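Local structure of glucosamine-6-phosphate deaminase (Thermotoga maritima, 1J5X) at residues Y73-L78 and L174-A179; K233-S238 and A315-Y320. The protein is a SIS-domain protein with an alpha/beta fold of two parallel beta-sheets and helices packed round them. All coordinates share one frame; numbering follows the deposited sequence.

How the contacts relate
Both contacts join two helices running nearly parallel, and each uses a different pair of helices. Contact 1 joins the C-terminal ends of helices 62-78 and 162-179. Its centre lies about 17 Å from the centre of the chain; it is partly buried and reaches the surface at I178. Contact 2 joins helices 222-238 and 313-326 and is buried, its centre about 13 Å from the centre of the chain. The two sit on opposite sides of that point, with nearest atoms about 17 Å apart. Contact 1 combines aromatic and aliphatic packing with one tyrosine-aspartate hydrogen bond. Contact 2 has no hydrogen bond across it and brings sulfur and selenium against backbone at a glycine.

Contact 1 of 2, residues Y73-L78 and L174-A179; sequences YFERVL and LADKIA
The ring of F74 takes the methyl of A175 over one face. The A175 CB lies 3.9 Å from the F74 ring centroid, a CH-pi contact offset toward the rim. Nearby, L174 CD2 reaches F74 CZ obliquely. The ring of Y73 is met at its edge, in plane, by D176 OD2, while V77 CG1 of its own helix lies over one face. These residues pair the ends of helices 62-78 and 162-179 in the SIS domain, an alpha/beta fold with a parallel sheet. The segment axes come within 9.3 Å and cross at -20°.

Y73 OH donates to D176 OD2 over 2.5 Å, a short bond. It uses the syn lone pair of OD2. The carboxylate stands almost perpendicular to the ring, with the planes 88° apart. Y73 reaches it because CG is anti to the backbone N (chi1 -161°). The other carboxylate oxygen, OD1, accepts from N181 ND2, just beyond the segment. Each oxygen thus has a hydrogen-bond partner, which should restrict rotation of the carboxylate. F186 of helix 184-205 touches both Y73 and D176.

The rest of the contact is largely apolar. A175 CB also touches V77, with V77 CG2 3.6 Å from it. V77 CG1 comes closer to D176 OD1 than CG2 does. The F74 ring also meets F57 of strand 54-59 edge to face, which ties the contact to the sheet. At the C-terminal end, L78 CD2 is shared between two residues: I178 CG2 and A179 CB each lie 3.7 Å from it.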
loop_
_atom_site.group_PDB
_atom_site.type_symbol
_atom_site.label_atom_id
_atom_site.label_comp_id
_atom_site.label_asym_id
_atom_site.label_seq_id
_atom_site.Cartn_x
_atom_site.Cartn_y
_atom_site.Cartn_z
ATOM N N TYR A 73 1.958 -11.293 2.168
ATOM C CA TYR A 73 1.669 -11.658 3.554
ATOM C C TYR A 73 0.849 -12.937 3.700
ATOM O O TYR A 73 1.095 -13.768 4.606
ATOM C CB TYR A 73 0.980 -10.497 4.259
ATOM C CG TYR A 73 1.045 -10.578 5.775
ATOM C CD1 TYR A 73 2.251 -10.396 6.452
ATOM C CD2 TYR A 73 -0.082 -10.878 6.521
ATOM C CE1 TYR A 73 2.332 -10.517 7.844
ATOM C CE2 TYR A 73 -0.021 -10.988 7.911
ATOM C CZ TYR A 73 1.188 -10.819 8.578
ATOM O OH TYR A 73 1.282 -11.008 9.941
ATOM N N PHE A 74 -0.169 -13.088 2.867
ATOM C CA PHE A 74 -0.965 -14.327 2.910
ATOM C C PHE A 74 -0.144 -15.579 2.639
ATOM O O PHE A 74 -0.283 -16.604 3.333
ATOM C CB PHE A 74 -2.104 -14.302 1.890
ATOM C CG PHE A 74 -3.397 -13.909 2.500
ATOM C CD1 PHE A 74 -3.549 -12.642 3.047
ATOM C CD2 PHE A 74 -4.487 -14.794 2.499
ATOM C CE1 PHE A 74 -4.761 -12.251 3.581
ATOM C CE2 PHE A 74 -5.716 -14.416 3.037
ATOM C CZ PHE A 74 -5.859 -13.155 3.575
ATOM N N GLU A 75 0.702 -15.510 1.630
ATOM C CA GLU A 75 1.554 -16.646 1.325
ATOM C C GLU A 75 2.492 -16.876 2.521
ATOM O O GLU A 75 2.747 -18.024 2.901
ATOM C CB GLU A 75 2.427 -16.378 0.100
ATOM C CG GLU A 75 3.330 -17.545 -0.210
ATOM C CD GLU A 75 4.162 -17.416 -1.520
ATOM O OE1 GLU A 75 4.587 -16.304 -1.892
ATOM O OE2 GLU A 75 4.408 -18.464 -2.155
ATOM N N ARG A 76 2.986 -15.804 3.097
ATOM C CA ARG A 76 3.929 -15.903 4.234
ATOM C C ARG A 76 3.287 -16.541 5.476
ATOM O O ARG A 76 3.850 -17.465 6.108
ATOM C CB ARG A 76 4.448 -14.499 4.610
ATOM C CG ARG A 76 5.506 -14.496 5.744
ATOM C CD ARG A 76 6.009 -13.117 6.127
ATOM N NE ARG A 76 6.569 -12.356 4.993
ATOM C CZ ARG A 76 7.757 -12.578 4.439
ATOM N NH1 ARG A 76 8.551 -13.559 4.905
ATOM N NH2 ARG A 76 8.175 -11.831 3.400
ATOM N N VAL A 77 2.122 -16.061 5.856
ATOM C CA VAL A 77 1.527 -16.600 7.072
ATOM C C VAL A 77 0.616 -17.781 6.907
ATOM O O VAL A 77 0.482 -18.584 7.858
ATOM C CB VAL A 77 0.805 -15.508 7.926
ATOM C CG1 VAL A 77 1.742 -14.307 8.154
ATOM C CG2 VAL A 77 -0.486 -15.079 7.265
ATOM N N LEU A 78 -0.002 -17.958 5.745
ATOM C CA LEU A 78 -0.885 -19.125 5.564
ATOM C C LEU A 78 -0.251 -20.248 4.748
ATOM O O LEU A 78 -0.822 -21.316 4.649
ATOM C CB LEU A 78 -2.206 -18.724 4.861
ATOM C CG LEU A 78 -3.093 -17.885 5.767
ATOM C CD1 LEU A 78 -4.210 -17.249 4.904
ATOM C CD2 LEU A 78 -3.734 -18.817 6.849
ATOM N N LEU A 174 -6.710 -10.588 9.607
ATOM C CA LEU A 174 -7.545 -11.736 9.233
ATOM C C LEU A 174 -6.702 -12.994 8.856
ATOM O O LEU A 174 -7.029 -14.161 9.210
ATOM C CB LEU A 174 -8.424 -11.335 8.038
ATOM C CG LEU A 174 -9.394 -12.370 7.453
ATOM C CD1 LEU A 174 -10.430 -11.755 6.554
ATOM C CD2 LEU A 174 -8.632 -13.276 6.615
ATOM N N ALA A 175 -5.631 -12.776 8.109
ATOM C CA ALA A 175 -4.804 -13.933 7.738
ATOM C C ALA A 175 -4.210 -14.596 8.987
ATOM O O ALA A 175 -4.209 -15.847 9.099
ATOM C CB ALA A 175 -3.640 -13.489 6.843
ATOM N N ASP A 176 -3.698 -13.778 9.900
ATOM C CA ASP A 176 -3.105 -14.369 11.086
ATOM C C ASP A 176 -4.179 -15.083 11.912
ATOM O O ASP A 176 -3.929 -16.153 12.485
ATOM C CB ASP A 176 -2.406 -13.331 11.918
ATOM C CG ASP A 176 -1.048 -12.939 11.333
ATOM O OD1 ASP A 176 -0.267 -13.874 10.961
ATOM O OD2 ASP A 176 -0.743 -11.732 11.249
ATOM N N LYS A 177 -5.370 -14.498 12.001
ATOM C CA LYS A 177 -6.433 -15.186 12.772
ATOM C C LYS A 177 -6.760 -16.530 12.143
ATOM O O LYS A 177 -6.987 -17.551 12.852
ATOM C CB LYS A 177 -7.733 -14.320 12.855
ATOM C CG LYS A 177 -7.650 -13.150 13.767
ATOM C CD LYS A 177 -7.357 -13.646 15.227
ATOM C CE LYS A 177 -7.570 -12.511 16.247
ATOM N NZ LYS A 177 -7.140 -12.883 17.677
ATOM N N ILE A 178 -6.787 -16.594 10.821
ATOM C CA ILE A 178 -7.106 -17.858 10.163
ATOM C C ILE A 178 -5.985 -18.890 10.431
ATOM O O ILE A 178 -6.267 -20.082 10.651
ATOM C CB ILE A 178 -7.292 -17.663 8.669
ATOM C CG1 ILE A 178 -8.608 -16.904 8.465
ATOM C CG2 ILE A 178 -7.283 -19.003 7.908
ATOM C CD1 ILE A 178 -8.900 -16.521 7.056
ATOM N N ALA A 179 -4.752 -18.396 10.446
ATOM C CA ALA A 179 -3.605 -19.289 10.670
ATOM C C ALA A 179 -3.488 -19.758 12.107
ATOM O O ALA A 179 -2.818 -20.746 12.366
ATOM C CB ALA A 179 -2.314 -18.586 10.288
#

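Contact 2 of 2, residues K233-S238 and A315-Y320; sequences KCIEMS and AQILGY
A315 opens the contact through its carbonyl. C234 SG lies 3.5 Å from A315 O, and K233 CB approaches the same oxygen more loosely. Helices 222-238 and 313-326 pack here almost parallel, at -26°, with segment axes only 8.2 Å apart. They lie against the second parallel sheet of this alpha/beta protein. F217 of strand 214-218 touches both A315 and C234.

Q316 comes next. Its CG lies 4.1 Å from K233 CG, and the two side chains run side by side in the same direction. Their polar ends then find other partners: Q316 OE1 accepts from Q23 NE2, and K233 NZ pairs with E229. M237 is a selenomethionine whose SE lies 3.5 Å from Q316 O. Its chain is extended beyond CG (chi2 -180°), which carries the selenium across to the backbone of the other helix. I20 of helix 15-25 touches both M237 and Q316.

L318 meets the other helix with CD2, 3.9 Å from C234 SG. At G319 the backbones come closest, with the CA atoms of C234 and G319 4.3 Å apart. With no side chain at G319, M237 SE comes close to the backbone there. S238 CB lies 3.4 Å from G319 O. Y320 turns its side chain away but leaves its backbone N near the selenium.

S238 OG donates back to C234 O at 2.7 Å, in the carbonyl plane, and S238 N also donates to that oxygen. A315 O and Q316 O accept from G319 N and Y320 N, so these three carbonyls are paired within their own helices. No hydrogen bond crosses, and the fit is by van der Waals contact, much of it sulfur and selenium against backbone.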
loop_
_atom_site.group_PDB
_atom_site.type_symbol
_atom_site.label_atom_id
_atom_site.label_comp_id
_atom_site.label_asym_id
_atom_site.label_seq_id
_atom_site.Cartn_x
_atom_site.Cartn_y
_atom_site.Cartn_z
ATOM N N LYS A 233 1.693 7.477 -4.568
ATOM C CA LYS A 233 1.181 8.642 -3.823
ATOM C C LYS A 233 1.925 9.899 -4.239
ATOM O O LYS A 233 1.299 10.961 -4.392
ATOM C CB LYS A 233 1.353 8.456 -2.303
ATOM C CG LYS A 233 0.778 7.181 -1.681
ATOM C CD LYS A 233 -0.737 7.051 -1.751
ATOM C CE LYS A 233 -1.265 6.616 -3.177
ATOM N NZ LYS A 233 -2.602 5.890 -3.083
ATOM N N CYS A 234 3.232 9.817 -4.401
ATOM C CA CYS A 234 3.968 11.021 -4.771
ATOM C C CYS A 234 3.759 11.405 -6.198
ATOM O O CYS A 234 3.888 12.595 -6.543
ATOM C CB CYS A 234 5.428 10.883 -4.504
ATOM S SG CYS A 234 5.696 10.753 -2.667
ATOM N N ILE A 235 3.428 10.422 -7.032
ATOM C CA ILE A 235 3.165 10.754 -8.431
ATOM C C ILE A 235 1.853 11.476 -8.487
ATOM O O ILE A 235 1.788 12.578 -9.038
ATOM C CB ILE A 235 3.105 9.460 -9.338
ATOM C CG1 ILE A 235 4.520 8.917 -9.539
ATOM C CG2 ILE A 235 2.426 9.789 -10.677
ATOM C CD1 ILE A 235 4.620 7.384 -10.015
ATOM N N GLU A 236 0.816 10.909 -7.888
ATOM C CA GLU A 236 -0.476 11.513 -7.939
ATOM C C GLU A 236 -0.590 12.835 -7.177
ATOM O O GLU A 236 -1.164 13.814 -7.681
ATOM C CB GLU A 236 -1.544 10.600 -7.380
ATOM C CG GLU A 236 -1.801 9.299 -8.152
ATOM C CD GLU A 236 -2.807 8.397 -7.419
ATOM O OE1 GLU A 236 -2.696 8.262 -6.175
ATOM O OE2 GLU A 236 -3.694 7.796 -8.051
HETATM N N MSE A 237 -0.052 12.875 -5.958
HETATM C CA MSE A 237 -0.243 14.089 -5.149
HETATM C C MSE A 237 0.568 15.283 -5.542
HETATM O O MSE A 237 0.065 16.426 -5.529
HETATM C CB MSE A 237 0.075 13.783 -3.664
HETATM C CG MSE A 237 -0.941 12.928 -3.028
HETATM SE SE MSE A 237 -0.332 12.658 -1.071
HETATM C CE MSE A 237 -1.533 11.330 -0.552
ATOM N N SER A 238 1.819 15.005 -5.875
ATOM C CA SER A 238 2.785 16.051 -6.116
ATOM C C SER A 238 3.376 16.180 -7.497
ATOM O O SER A 238 4.203 17.057 -7.719
ATOM C CB SER A 238 3.920 15.876 -5.114
ATOM O OG SER A 238 4.915 14.958 -5.588
ATOM N N ALA A 315 5.478 8.203 2.962
ATOM C CA ALA A 315 5.379 8.649 1.560
ATOM C C ALA A 315 4.128 9.492 1.290
ATOM O O ALA A 315 4.179 10.405 0.459
ATOM C CB ALA A 315 5.428 7.385 0.592
ATOM N N GLN A 316 3.020 9.232 1.982
ATOM C CA GLN A 316 1.812 10.069 1.807
ATOM C C GLN A 316 2.137 11.495 2.318
ATOM O O GLN A 316 1.676 12.465 1.766
ATOM C CB GLN A 316 0.675 9.572 2.658
ATOM C CG GLN A 316 0.099 8.202 2.283
ATOM C CD GLN A 316 -0.872 7.708 3.349
ATOM O OE1 GLN A 316 -1.604 8.478 3.896
ATOM N NE2 GLN A 316 -0.883 6.408 3.633
ATOM N N ILE A 317 2.888 11.579 3.424
ATOM C CA ILE A 317 3.282 12.876 3.977
ATOM C C ILE A 317 4.294 13.556 3.041
ATOM O O ILE A 317 4.233 14.776 2.836
ATOM C CB ILE A 317 3.864 12.699 5.447
ATOM C CG1 ILE A 317 2.736 12.295 6.377
ATOM C CG2 ILE A 317 4.595 13.984 5.926
ATOM C CD1 ILE A 317 3.224 11.902 7.839
ATOM N N LEU A 318 5.205 12.785 2.465
ATOM C CA LEU A 318 6.158 13.342 1.523
ATOM C C LEU A 318 5.360 13.899 0.341
ATOM O O LEU A 318 5.581 15.044 -0.089
ATOM C CB LEU A 318 7.113 12.264 1.013
ATOM C CG LEU A 318 8.082 12.742 -0.085
ATOM C CD1 LEU A 318 9.073 13.857 0.439
ATOM C CD2 LEU A 318 8.895 11.551 -0.517
ATOM N N GLY A 319 4.395 13.118 -0.139
ATOM C CA GLY A 319 3.642 13.569 -1.304
ATOM C C GLY A 319 2.941 14.888 -1.000
ATOM O O GLY A 319 2.964 15.849 -1.818
ATOM N N TYR A 320 2.287 14.924 0.158
ATOM C CA TYR A 320 1.541 16.120 0.555
ATOM C C TYR A 320 2.469 17.336 0.677
ATOM O O TYR A 320 2.259 18.391 0.052
ATOM C CB TYR A 320 0.823 15.882 1.859
ATOM C CG TYR A 320 -0.012 17.086 2.246
ATOM C CD1 TYR A 320 0.546 18.148 2.956
ATOM C CD2 TYR A 320 -1.340 17.189 1.825
ATOM C CE1 TYR A 320 -0.212 19.289 3.238
ATOM C CE2 TYR A 320 -2.096 18.322 2.093
ATOM C CZ TYR A 320 -1.529 19.366 2.794
ATOM O OH TYR A 320 -2.308 20.511 3.015
#